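Local coordinates for TIGR00725 family protein (Thermotoga maritima, PDB 1RCU) that is of unknown function but belongs to the SLOG superfamily, whose Rossmann-like members are thought to bind nucleotides or related ligands, at residues G76-E79 and T83-G86. Residues are numbered along the deposited sequence; the frame is centred on the assembly and turned at random.
Sequences GVRE and TVVG
Val77 and Val84 face each other where the last turn of helix 68-79 packs on the start of strand 84-88, their CA atoms 6.5 Å apart, and Arg78 lies equally far from Thr83 between CA atoms. Both valines direct their CB at the opposite segment and meet through their branch points as well as their methyls. With Val77 CG1 anti to its backbone N (chi1 175°), that methyl points at the strand and comes to 3.9 Å from Val84 CB. The same methyl lies against the backbone of Thr83, 3.7 Å from Thr83 O and as close to Thr83 N, a van der Waals contact with the main chain. Thr83 therefore takes part through its main chain, while its side chain turns away from the helix. On Val84, CG1 sits between the backbone N and the carbonyl carbon (chi1 51°), which sets it against CG and CD of Arg78. Both of these carbons of Arg78 lie 4.0 Å from Val84 CG1, and the two side chains cross at about a right angle. The arginine thus contributes its aliphatic part here; the bend at chi2 (-65°) brings CD alongside the methyl, the guanidinium continues past it, and the side chain also touches Tyr97 and Ser99. Both valines are buried and Arg78 is exposed, so the interface grades from an apolar inside to a solvent-facing border. Val77 also packs on Val61 of the adjacent strand 60-63, to which Thr83 and Val85 are joined by backbone hydrogen bonds; Val84 is hydrogen-bonded to Ser99, main chain to main chain and through Ser99 OG, on the side of strand 100-103. The arrangement is the helix-to-strand return of a beta-alpha-beta crossover, strand 60-63, helix 68-79 and strand 84-88, within the parallel sheet of a Rossmann-like alpha/beta fold.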
# COMPACT_ATOMS: atom_id res chain seq x y z
N GLY A 76 0.58 -29.92 3.85
CA GLY A 76 1.34 -30.59 4.88
C GLY A 76 1.01 -30.10 6.28
O GLY A 76 0.98 -30.90 7.22
N VAL A 77 0.76 -28.81 6.41
CA VAL A 77 0.45 -28.24 7.71
C VAL A 77 -0.93 -28.72 8.16
O VAL A 77 -1.10 -29.16 9.30
CB VAL A 77 0.46 -26.70 7.68
CG1 VAL A 77 0.02 -26.16 9.02
CG2 VAL A 77 1.85 -26.19 7.33
N ARG A 78 -1.90 -28.65 7.26
CA ARG A 78 -3.26 -29.08 7.59
C ARG A 78 -3.31 -30.57 7.86
O ARG A 78 -4.02 -31.04 8.75
CB ARG A 78 -4.23 -28.73 6.47
CG ARG A 78 -4.38 -27.25 6.27
CD ARG A 78 -5.01 -26.56 7.47
NE ARG A 78 -6.36 -26.10 7.18
CZ ARG A 78 -7.46 -26.77 7.48
NH1 ARG A 78 -8.66 -26.29 7.18
NH2 ARG A 78 -7.36 -27.93 8.10
N GLU A 79 -2.56 -31.33 7.08
CA GLU A 79 -2.52 -32.77 7.28
C GLU A 79 -2.17 -33.06 8.73
O GLU A 79 -2.79 -33.89 9.38
CB GLU A 79 -1.47 -33.40 6.38
CG GLU A 79 -2.07 -34.17 5.23
CD GLU A 79 -1.08 -34.41 4.11
OE1 GLU A 79 0.09 -34.72 4.41
OE2 GLU A 79 -1.47 -34.30 2.94
N THR A 83 -2.02 -24.90 11.88
CA THR A 83 -2.72 -23.77 11.28
C THR A 83 -1.81 -23.08 10.28
O THR A 83 -0.64 -22.85 10.55
CB THR A 83 -3.13 -22.71 12.31
OG1 THR A 83 -3.97 -23.30 13.30
CG2 THR A 83 -3.90 -21.56 11.62
N VAL A 84 -2.36 -22.74 9.12
CA VAL A 84 -1.59 -22.06 8.10
C VAL A 84 -2.44 -20.93 7.54
O VAL A 84 -3.59 -21.12 7.12
CB VAL A 84 -1.11 -23.04 6.98
CG1 VAL A 84 -2.26 -23.83 6.47
CG2 VAL A 84 -0.41 -22.28 5.84
N VAL A 85 -1.87 -19.73 7.56
CA VAL A 85 -2.56 -18.53 7.11
C VAL A 85 -2.00 -17.98 5.81
O VAL A 85 -0.78 -17.81 5.66
CB VAL A 85 -2.46 -17.44 8.20
CG1 VAL A 85 -3.03 -16.12 7.67
CG2 VAL A 85 -3.18 -17.90 9.45
N GLY A 86 -2.90 -17.69 4.87
CA GLY A 86 -2.49 -17.16 3.58
C GLY A 86 -2.73 -15.67 3.42
O GLY A 86 -3.79 -15.16 3.79